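Local coordinates for protein probable TonB-dependent siderophore receptor PirA (Acinetobacter baumannii, PDB 5FR8) that probably binds iron-chelating siderophores at the outer membrane, possibly ferric enterobactin, and takes part in the first step of iron uptake, at residues D377-Q387 with M474-L482; D538-T549 with K566-P576. One frame throughout, in Å; residues are numbered along the deposited sequence.

Contact 1: D377-Q387 with M474-L482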
loop_
_atom_site.group_PDB
_atom_site.type_symbol
_atom_site.label_atom_id
_atom_site.label_comp_id
_atom_site.label_asym_id
_atom_site.label_seq_id
_atom_site.Cartn_x
_atom_site.Cartn_y
_atom_site.Cartn_z
ATOM N N ASP A 377 -10.629 7.815 -14.468
ATOM C CA ASP A 377 -9.668 8.688 -13.794
ATOM C C ASP A 377 -9.281 9.893 -14.671
ATOM O O ASP A 377 -8.977 9.710 -15.862
ATOM C CB ASP A 377 -8.388 7.917 -13.471
ATOM C CG ASP A 377 -8.572 6.902 -12.366
ATOM O OD1 ASP A 377 -9.357 7.152 -11.443
ATOM O OD2 ASP A 377 -7.913 5.854 -12.410
ATOM N N ARG A 378 -9.294 11.110 -14.092
ATOM C CA ARG A 378 -8.671 12.284 -14.754
ATOM C C ARG A 378 -7.537 12.860 -13.919
ATOM O O ARG A 378 -7.661 13.046 -12.714
ATOM C CB ARG A 378 -9.689 13.369 -15.056
ATOM C CG ARG A 378 -10.865 12.867 -15.863
ATOM C CD ARG A 378 -11.130 13.784 -17.036
ATOM N NE ARG A 378 -12.554 13.894 -17.287
ATOM C CZ ARG A 378 -13.382 14.590 -16.517
ATOM N NH1 ARG A 378 -12.924 15.226 -15.441
ATOM N NH2 ARG A 378 -14.671 14.645 -16.819
ATOM N N PHE A 379 -6.421 13.140 -14.571
ATOM C CA PHE A 379 -5.218 13.556 -13.868
ATOM C C PHE A 379 -4.610 14.768 -14.553
ATOM O O PHE A 379 -4.400 14.759 -15.747
ATOM C CB PHE A 379 -4.231 12.395 -13.889
ATOM C CG PHE A 379 -3.027 12.578 -12.998
ATOM C CD1 PHE A 379 -3.176 12.943 -11.667
ATOM C CD2 PHE A 379 -1.750 12.315 -13.479
ATOM C CE1 PHE A 379 -2.075 13.072 -10.840
ATOM C CE2 PHE A 379 -0.644 12.465 -12.658
ATOM C CZ PHE A 379 -0.805 12.849 -11.336
ATOM N N LYS A 380 -4.365 15.819 -13.791
ATOM C CA LYS A 380 -3.562 16.970 -14.251
ATOM C C LYS A 380 -2.208 16.912 -13.519
ATOM O O LYS A 380 -2.176 16.811 -12.267
ATOM C CB LYS A 380 -4.312 18.303 -14.000
ATOM C CG LYS A 380 -3.849 19.504 -14.838
ATOM C CD LYS A 380 -4.373 20.883 -14.381
ATOM C CE LYS A 380 -4.463 21.939 -15.515
ATOM N NZ LYS A 380 -5.552 22.974 -15.330
ATOM N N ASP A 381 -1.114 16.914 -14.297
ATOM C CA ASP A 381 0.268 17.042 -13.770
ATOM C C ASP A 381 1.136 17.818 -14.766
ATOM O O ASP A 381 1.504 17.301 -15.822
ATOM C CB ASP A 381 0.891 15.676 -13.491
ATOM C CG ASP A 381 2.311 15.760 -12.877
ATOM O OD1 ASP A 381 3.010 16.790 -13.083
ATOM O OD2 ASP A 381 2.730 14.772 -12.204
ATOM N N ASN A 382 1.439 19.071 -14.431
ATOM C CA ASN A 382 2.163 19.940 -15.347
ATOM C C ASN A 382 3.632 20.129 -15.008
ATOM O O ASN A 382 4.360 20.784 -15.745
ATOM C CB ASN A 382 1.481 21.299 -15.461
ATOM C CG ASN A 382 1.747 21.942 -16.801
ATOM O OD1 ASN A 382 1.367 21.399 -17.836
ATOM N ND2 ASN A 382 2.444 23.073 -16.797
ATOM N N VAL A 383 4.075 19.547 -13.906
ATOM C CA VAL A 383 5.469 19.664 -13.512
ATOM C C VAL A 383 6.318 18.410 -13.923
ATOM O O VAL A 383 7.500 18.543 -14.261
ATOM C CB VAL A 383 5.553 19.997 -12.006
ATOM C CG1 VAL A 383 5.152 18.790 -11.161
ATOM C CG2 VAL A 383 6.948 20.507 -11.637
ATOM N N SER A 384 5.721 17.216 -13.935
ATOM C CA SER A 384 6.438 16.004 -14.351
ATOM C C SER A 384 6.474 15.783 -15.866
ATOM O O SER A 384 7.272 14.988 -16.388
ATOM C CB SER A 384 5.792 14.786 -13.708
ATOM O OG SER A 384 5.681 14.951 -12.302
ATOM N N THR A 385 5.600 16.500 -16.559
ATOM C CA THR A 385 5.312 16.251 -17.960
ATOM C C THR A 385 5.963 17.305 -18.858
ATOM O O THR A 385 5.579 17.505 -20.019
ATOM C CB THR A 385 3.799 16.222 -18.184
ATOM O OG1 THR A 385 3.232 17.480 -17.813
ATOM C CG2 THR A 385 3.170 15.102 -17.333
ATOM N N THR A 386 6.959 17.969 -18.283
ATOM C CA THR A 386 7.832 18.919 -18.964
ATOM C C THR A 386 9.206 18.336 -18.894
ATOM O O THR A 386 9.706 18.124 -17.789
ATOM C CB THR A 386 7.978 20.206 -18.158
ATOM O OG1 THR A 386 6.758 20.940 -18.211
ATOM C CG2 THR A 386 9.134 21.023 -18.676
ATOM N N GLN A 387 9.819 18.096 -20.047
ATOM C CA GLN A 387 11.179 17.564 -20.120
ATOM C C GLN A 387 11.516 17.536 -21.586
ATOM O O GLN A 387 10.687 17.135 -22.403
ATOM C CB GLN A 387 11.323 16.135 -19.571
ATOM C CG GLN A 387 11.460 15.947 -18.054
ATOM C CD GLN A 387 12.504 16.840 -17.385
ATOM O OE1 GLN A 387 13.710 16.575 -17.428
ATOM N NE2 GLN A 387 12.036 17.870 -16.712
ATOM N N MET A 474 -0.696 5.606 -14.588
ATOM C CA MET A 474 -0.831 6.663 -15.588
ATOM C C MET A 474 0.474 7.166 -16.168
ATOM O O MET A 474 0.524 7.501 -17.346
ATOM C CB MET A 474 -1.618 7.816 -15.016
ATOM C CG MET A 474 -3.092 7.495 -14.944
ATOM S SD MET A 474 -4.035 8.908 -14.406
ATOM C CE MET A 474 -5.313 8.884 -15.648
ATOM N N TYR A 475 1.524 7.217 -15.358
ATOM C CA TYR A 475 2.838 7.637 -15.842
ATOM C C TYR A 475 3.416 6.608 -16.807
ATOM O O TYR A 475 4.007 6.951 -17.821
ATOM C CB TYR A 475 3.812 7.851 -14.665
ATOM C CG TYR A 475 3.436 9.020 -13.784
ATOM C CD1 TYR A 475 3.831 10.309 -14.105
ATOM C CD2 TYR A 475 2.653 8.844 -12.667
ATOM C CE1 TYR A 475 3.467 11.380 -13.320
ATOM C CE2 TYR A 475 2.281 9.902 -11.884
ATOM C CZ TYR A 475 2.688 11.161 -12.215
ATOM O OH TYR A 475 2.336 12.214 -11.425
ATOM N N GLN A 476 3.247 5.337 -16.479
ATOM C CA GLN A 476 3.707 4.266 -17.342
ATOM C C GLN A 476 3.032 4.283 -18.710
ATOM O O GLN A 476 3.646 3.895 -19.709
ATOM C CB GLN A 476 3.419 2.923 -16.674
ATOM C CG GLN A 476 4.213 2.719 -15.396
ATOM C CD GLN A 476 3.798 1.477 -14.655
ATOM O OE1 GLN A 476 2.641 1.088 -14.705
ATOM N NE2 GLN A 476 4.731 0.869 -13.941
ATOM N N ASN A 477 1.763 4.686 -18.748
ATOM C CA ASN A 477 1.028 4.749 -20.024
ATOM C C ASN A 477 1.301 5.984 -20.866
ATOM O O ASN A 477 1.225 5.941 -22.088
ATOM C CB ASN A 477 -0.473 4.701 -19.788
ATOM C CG ASN A 477 -1.042 3.340 -20.041
ATOM O OD1 ASN A 477 -0.348 2.463 -20.558
ATOM N ND2 ASN A 477 -2.311 3.154 -19.705
ATOM N N ALA A 478 1.626 7.078 -20.201
ATOM C CA ALA A 478 1.504 8.391 -20.798
ATOM C C ALA A 478 2.655 8.762 -21.715
ATOM O O ALA A 478 3.784 8.883 -21.258
ATOM C CB ALA A 478 1.376 9.427 -19.695
ATOM N N GLU A 479 2.360 8.994 -22.992
ATOM C CA GLU A 479 3.399 9.396 -23.941
ATOM C C GLU A 479 4.018 10.761 -23.603
ATOM O O GLU A 479 5.118 11.094 -24.059
ATOM C CB GLU A 479 2.868 9.351 -25.380
ATOM C CG GLU A 479 3.033 7.974 -26.025
ATOM C CD GLU A 479 2.282 7.807 -27.325
ATOM O OE1 GLU A 479 1.884 8.832 -27.928
ATOM O OE2 GLU A 479 2.091 6.643 -27.742
ATOM N N GLY A 480 3.341 11.522 -22.757
ATOM C CA GLY A 480 3.792 12.874 -22.425
ATOM C C GLY A 480 4.706 12.896 -21.219
ATOM O O GLY A 480 5.200 13.965 -20.828
ATOM N N TYR A 481 4.960 11.713 -20.653
ATOM C CA TYR A 481 5.928 11.560 -19.559
ATOM C C TYR A 481 7.319 11.117 -20.107
ATOM O O TYR A 481 7.476 9.995 -20.597
ATOM C CB TYR A 481 5.369 10.567 -18.530
ATOM C CG TYR A 481 6.180 10.396 -17.254
ATOM C CD1 TYR A 481 6.707 11.497 -16.596
ATOM C CD2 TYR A 481 6.394 9.124 -16.697
ATOM C CE1 TYR A 481 7.446 11.345 -15.430
ATOM C CE2 TYR A 481 7.126 8.969 -15.533
ATOM C CZ TYR A 481 7.655 10.085 -14.905
ATOM O OH TYR A 481 8.380 9.988 -13.753
ATOM N N LEU A 482 8.308 12.015 -20.052
ATOM C CA LEU A 482 9.677 11.701 -20.472
ATOM C C LEU A 482 10.631 12.012 -19.336
ATOM O O LEU A 482 10.462 13.022 -18.651
ATOM C CB LEU A 482 10.080 12.520 -21.707
ATOM C CG LEU A 482 9.473 12.119 -23.058
ATOM C CD1 LEU A 482 9.527 13.284 -24.021
ATOM C CD2 LEU A 482 10.189 10.925 -23.654
#
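Side-chain packing around a single polar bond joins Phe379 and Asp381, where strand 365-380 of the barrel runs out into a loop, to Met474 and Tyr475 of the short helix 474-477. The bond runs from Tyr475 OH to Asp381 OD2, 2.7 Å, using the anti lone pair of the carboxylate, whose plane stands 84° from the phenol ring. Ser384 OG reaches the same oxygen on its syn side, while OD1 takes the backbone N of Ser384 in an Asx motif. Two hydroxyls and a backbone N-H therefore fix the rotation of this buried carboxylate, and the loop leaving the strand is folded around it. In a TonB-dependent receptor the barrel encloses an N-terminal plug, and the Tyr481 hydroxyl bonds to Arg111 and to Tyr112 O of that plug. Ser384 O lies at the edge of the Tyr481 ring, 3.5 Å from CD1, and one face of that ring carries Tyr475 CD1. Phe379 points its ring at the helix because chi1 is -170°, which sets CG opposite the backbone N; Tyr475 OH sits at the ring edge, 3.2 Å from Phe379 CZ. Met474 SD packs on Phe379 CB at 3.5 Å and makes an oblique Met-aromatic contact, 4.9 Å from the ring centroid.

Contact 2: D538-T549 with K566-P576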
loop_
_atom_site.group_PDB
_atom_site.type_symbol
_atom_site.label_atom_id
_atom_site.label_comp_id
_atom_site.label_asym_id
_atom_site.label_seq_id
_atom_site.Cartn_x
_atom_site.Cartn_y
_atom_site.Cartn_z
ATOM N N ASP A 538 4.371 -10.118 -17.094
ATOM C CA ASP A 538 4.304 -8.814 -17.756
ATOM C C ASP A 538 4.292 -7.603 -16.805
ATOM O O ASP A 538 3.584 -6.622 -17.044
ATOM C CB ASP A 538 3.075 -8.779 -18.652
ATOM C CG ASP A 538 3.248 -9.612 -19.903
ATOM O OD1 ASP A 538 4.357 -9.618 -20.486
ATOM O OD2 ASP A 538 2.271 -10.266 -20.299
ATOM N N LYS A 539 5.080 -7.653 -15.739
ATOM C CA LYS A 539 5.187 -6.495 -14.845
ATOM C C LYS A 539 5.789 -5.335 -15.596
ATOM O O LYS A 539 6.714 -5.525 -16.372
ATOM C CB LYS A 539 6.106 -6.787 -13.671
ATOM C CG LYS A 539 6.390 -5.571 -12.830
ATOM C CD LYS A 539 7.170 -5.969 -11.603
ATOM C CE LYS A 539 6.807 -5.119 -10.399
ATOM N NZ LYS A 539 7.540 -3.848 -10.381
ATOM N N ILE A 540 5.270 -4.138 -15.350
ATOM C CA ILE A 540 5.650 -2.967 -16.124
ATOM C C ILE A 540 6.822 -2.297 -15.491
ATOM O O ILE A 540 6.722 -1.915 -14.350
ATOM C CB ILE A 540 4.482 -1.961 -16.213
ATOM C CG1 ILE A 540 3.322 -2.591 -17.007
ATOM C CG2 ILE A 540 4.939 -0.666 -16.864
ATOM C CD1 ILE A 540 2.035 -1.787 -17.001
ATOM N N VAL A 541 7.926 -2.164 -16.219
ATOM C CA VAL A 541 9.137 -1.542 -15.685
ATOM C C VAL A 541 9.957 -0.845 -16.776
ATOM O O VAL A 541 9.747 -1.084 -17.980
ATOM C CB VAL A 541 10.088 -2.570 -15.038
ATOM C CG1 VAL A 541 9.450 -3.249 -13.853
ATOM C CG2 VAL A 541 10.592 -3.584 -16.065
ATOM N N ALA A 542 10.917 -0.020 -16.341
ATOM C CA ALA A 542 11.827 0.681 -17.255
ATOM C C ALA A 542 12.468 -0.279 -18.232
ATOM O O ALA A 542 13.158 -1.203 -17.841
ATOM C CB ALA A 542 12.906 1.436 -16.496
ATOM N N GLY A 543 12.228 -0.037 -19.508
ATOM C CA GLY A 543 12.663 -0.920 -20.576
ATOM C C GLY A 543 14.159 -0.869 -20.846
ATOM O O GLY A 543 14.870 0.021 -20.362
ATOM N N THR A 544 14.614 -1.848 -21.633
ATOM C CA THR A 544 16.027 -2.067 -21.895
ATOM C C THR A 544 16.331 -2.219 -23.368
ATOM O O THR A 544 17.463 -2.515 -23.747
ATOM C CB THR A 544 16.533 -3.335 -21.198
ATOM O OG1 THR A 544 15.848 -4.478 -21.731
ATOM C CG2 THR A 544 16.317 -3.234 -19.699
ATOM N N HIS A 545 15.336 -2.021 -24.214
ATOM C CA HIS A 545 15.580 -2.085 -25.633
ATOM C C HIS A 545 15.325 -0.694 -26.241
ATOM O O HIS A 545 14.388 0.014 -25.866
ATOM C CB HIS A 545 14.745 -3.224 -26.234
ATOM C CG HIS A 545 15.148 -4.598 -25.729
ATOM N ND1 HIS A 545 14.238 -5.532 -25.271
ATOM C CD2 HIS A 545 16.368 -5.189 -25.608
ATOM C CE1 HIS A 545 14.872 -6.635 -24.904
ATOM N NE2 HIS A 545 16.167 -6.453 -25.098
ATOM N N VAL A 546 16.217 -0.285 -27.129
ATOM C CA VAL A 546 16.111 1.015 -27.782
ATOM C C VAL A 546 15.143 0.918 -28.951
ATOM O O VAL A 546 15.439 0.297 -29.967
ATOM C CB VAL A 546 17.486 1.532 -28.264
ATOM C CG1 VAL A 546 18.373 1.789 -27.069
ATOM C CG2 VAL A 546 18.167 0.533 -29.189
ATOM N N VAL A 547 13.978 1.528 -28.793
ATOM C CA VAL A 547 12.952 1.532 -29.846
ATOM C C VAL A 547 13.260 2.485 -31.017
ATOM O O VAL A 547 12.590 2.436 -32.054
ATOM C CB VAL A 547 11.577 1.911 -29.272
ATOM C CG1 VAL A 547 11.171 0.934 -28.182
ATOM C CG2 VAL A 547 11.586 3.344 -28.744
ATOM N N GLY A 548 14.252 3.363 -30.837
ATOM C CA GLY A 548 14.670 4.275 -31.891
ATOM C C GLY A 548 15.491 5.397 -31.316
ATOM O O GLY A 548 15.846 5.376 -30.144
ATOM N N THR A 549 15.792 6.398 -32.125
ATOM C CA THR A 549 16.646 7.478 -31.668
ATOM C C THR A 549 16.092 8.848 -32.079
ATOM O O THR A 549 15.300 8.927 -33.013
ATOM C CB THR A 549 18.054 7.272 -32.218
ATOM O OG1 THR A 549 18.918 8.273 -31.684
ATOM C CG2 THR A 549 18.063 7.339 -33.739
ATOM N N LYS A 566 22.204 13.122 -29.732
ATOM C CA LYS A 566 21.553 11.913 -30.147
ATOM C C LYS A 566 21.135 11.182 -28.880
ATOM O O LYS A 566 21.969 10.867 -28.042
ATOM C CB LYS A 566 22.522 11.077 -30.970
ATOM C CG LYS A 566 21.848 10.192 -31.983
ATOM C CD LYS A 566 22.909 9.642 -32.910
ATOM C CE LYS A 566 22.346 8.575 -33.839
ATOM N NZ LYS A 566 23.283 7.425 -34.004
ATOM N N TRP A 567 19.835 10.963 -28.723
ATOM C CA TRP A 567 19.325 10.253 -27.564
ATOM C C TRP A 567 18.878 8.851 -27.973
ATOM O O TRP A 567 18.297 8.656 -29.051
ATOM C CB TRP A 567 18.137 11.000 -26.932
ATOM C CG TRP A 567 18.506 12.277 -26.232
ATOM C CD1 TRP A 567 18.488 13.521 -26.766
ATOM C CD2 TRP A 567 18.941 12.430 -24.872
ATOM N NE1 TRP A 567 18.889 14.440 -25.833
ATOM C CE2 TRP A 567 19.179 13.790 -24.664
ATOM C CE3 TRP A 567 19.149 11.547 -23.815
ATOM C CZ2 TRP A 567 19.612 14.293 -23.443
ATOM C CZ3 TRP A 567 19.583 12.053 -22.596
ATOM C CH2 TRP A 567 19.810 13.404 -22.423
ATOM N N ASN A 568 19.130 7.887 -27.094
ATOM C CA ASN A 568 18.566 6.553 -27.222
ATOM C C ASN A 568 17.198 6.562 -26.555
ATOM O O ASN A 568 17.043 7.078 -25.439
ATOM C CB ASN A 568 19.484 5.511 -26.572
ATOM C CG ASN A 568 20.834 5.439 -27.253
ATOM O OD1 ASN A 568 20.910 5.121 -28.429
ATOM N ND2 ASN A 568 21.891 5.783 -26.541
ATOM N N ILE A 569 16.198 6.032 -27.245
ATOM C CA ILE A 569 14.851 6.062 -26.722
ATOM C C ILE A 569 14.468 4.701 -26.159
ATOM O O ILE A 569 14.317 3.715 -26.900
ATOM C CB ILE A 569 13.832 6.423 -27.807
ATOM C CG1 ILE A 569 14.173 7.751 -28.465
ATOM C CG2 ILE A 569 12.437 6.459 -27.220
ATOM C CD1 ILE A 569 13.404 7.986 -29.751
ATOM N N LEU A 570 14.285 4.662 -24.844
ATOM C CA LEU A 570 13.691 3.507 -24.174
ATOM C C LEU A 570 12.248 3.829 -23.845
ATOM O O LEU A 570 11.877 4.996 -23.753
ATOM C CB LEU A 570 14.441 3.220 -22.871
ATOM C CG LEU A 570 15.946 2.986 -23.023
ATOM C CD1 LEU A 570 16.679 3.152 -21.694
ATOM C CD2 LEU A 570 16.203 1.619 -23.651
ATOM N N ARG A 571 11.435 2.813 -23.631
ATOM C CA ARG A 571 10.097 3.058 -23.123
ATOM C C ARG A 571 9.686 2.038 -22.060
ATOM O O ARG A 571 10.149 0.906 -22.055
ATOM C CB ARG A 571 9.089 3.066 -24.281
ATOM C CG ARG A 571 9.266 1.922 -25.251
ATOM C CD ARG A 571 8.081 1.764 -26.194
ATOM N NE ARG A 571 7.763 0.349 -26.401
ATOM C CZ ARG A 571 6.761 -0.096 -27.145
ATOM N NH1 ARG A 571 5.964 0.760 -27.770
ATOM N NH2 ARG A 571 6.557 -1.402 -27.263
ATOM N N TRP A 572 8.793 2.434 -21.168
ATOM C CA TRP A 572 8.225 1.489 -20.243
ATOM C C TRP A 572 7.797 0.233 -21.023
ATOM O O TRP A 572 7.316 0.319 -22.150
ATOM C CB TRP A 572 7.059 2.122 -19.461
ATOM C CG TRP A 572 7.480 3.231 -18.479
ATOM C CD1 TRP A 572 7.538 4.575 -18.730
ATOM C CD2 TRP A 572 7.903 3.065 -17.111
ATOM N NE1 TRP A 572 7.978 5.246 -17.616
ATOM C CE2 TRP A 572 8.198 4.346 -16.607
ATOM C CE3 TRP A 572 8.052 1.960 -16.268
ATOM C CZ2 TRP A 572 8.613 4.550 -15.306
ATOM C CZ3 TRP A 572 8.470 2.165 -14.978
ATOM C CH2 TRP A 572 8.749 3.449 -14.508
ATOM N N GLU A 573 7.974 -0.936 -20.421
ATOM C CA GLU A 573 7.702 -2.187 -21.121
ATOM C C GLU A 573 7.359 -3.285 -20.141
ATOM O O GLU A 573 7.888 -3.311 -19.047
ATOM C CB GLU A 573 8.906 -2.570 -21.969
ATOM C CG GLU A 573 8.682 -2.319 -23.450
ATOM C CD GLU A 573 9.904 -1.749 -24.153
ATOM O OE1 GLU A 573 10.969 -1.606 -23.502
ATOM O OE2 GLU A 573 9.797 -1.441 -25.369
ATOM N N ASN A 574 6.443 -4.170 -20.505
ATOM C CA ASN A 574 6.133 -5.275 -19.624
ATOM C C ASN A 574 7.224 -6.317 -19.834
ATOM O O ASN A 574 7.494 -6.662 -20.984
ATOM C CB ASN A 574 4.763 -5.954 -19.872
ATOM C CG ASN A 574 3.829 -5.167 -20.785
ATOM O OD1 ASN A 574 2.887 -4.565 -20.325
ATOM N ND2 ASN A 574 4.064 -5.220 -22.089
ATOM N N THR A 575 7.839 -6.796 -18.735
ATOM C CA THR A 575 8.902 -7.797 -18.765
ATOM C C THR A 575 8.311 -9.156 -18.341
ATOM O O THR A 575 7.417 -9.204 -17.464
ATOM C CB THR A 575 10.060 -7.384 -17.828
ATOM O OG1 THR A 575 11.182 -8.284 -18.005
ATOM C CG2 THR A 575 9.598 -7.368 -16.355
ATOM N N PRO A 576 8.792 -10.266 -18.954
ATOM C CA PRO A 576 8.024 -11.516 -18.978
ATOM C C PRO A 576 7.595 -12.111 -17.632
ATOM O O PRO A 576 6.388 -12.346 -17.450
ATOM C CB PRO A 576 8.939 -12.476 -19.759
ATOM C CG PRO A 576 9.697 -11.584 -20.673
ATOM C CD PRO A 576 9.985 -10.371 -19.809
#
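Val541 and Glu573 form an antiparallel hydrogen-bonded pair in which each backbone amide serves the other's carbonyl: Val541 N to Glu573 O at 3.1 Å and Glu573 N to Val541 O at 3.0 Å. Two residues back along the first segment, in the next hydrogen-bonded pair, Lys539 O accepts from Thr575 N, and where the chain turns a corner Asp538 N gives its hydrogen to Pro576 O. Outside partners serve two more backbone groups: Glu509 OE2 holds Ile540 N, and Asn503 ND2 holds Trp572 O. Beyond Val541 the regular pairing lapses; Thr544 and His545 swing out, while Gly543 stays against Arg571 and Glu573. Backbone bonds reappear at Val547 N, which reaches Ile569 O at 2.9 Å, and Ile569 N bonds to Gly548 O. At the far end a side chain takes over: with its hydroxyl anti to the backbone N (chi1 -175°), Thr549 OG1 donates to Trp567 O, 2.7 Å away, from well above the carbonyl plane.

Arg571 and Glu573 pair within segment 566-576. Arg571 NE meets Glu573 OE2 at 2.9 Å in a salt bridge, approaching from above the carboxylate plane, and Val547 CG1 lies across the arginine chain, 3.6 Å from Arg571 CG. Apolar contacts fill in beside the bonds: Val547 CG2 meets Ile569 CG2, and Ile540 CG2 approaches Trp572 CE3.

This is antiparallel pairing of the kind that builds a beta-barrel, carried on beyond a break: strand 564-591 is matched first by 548-553 and then by 525-541. Strand 498-501 runs parallel to it and bonds to Asn568 and Leu570, while Ile540 and Trp572 rest on helix 474-477.

In the fold
From the N terminus, the chain passes the plug region and enters the barrel, reaching strand 365-380. Contact 1 closes a loop of 86 intervening residues, most of them in strands, when 474-482 returns to the end of that strand. Contact 2 opens only later, so the two lie in series and neither nests nor crosses; it closes a much shorter excursion of 16 residues between 538-549 and 566-576. Their centres are about 17 Å apart, yet they touch through helix 474-477: Gln476 CD lies 3.3 Å from Ile540 CG2. The helix thus packs between strand 365-380 and the later strands 525-541 and 564-591, tying separate parts of the barrel region together.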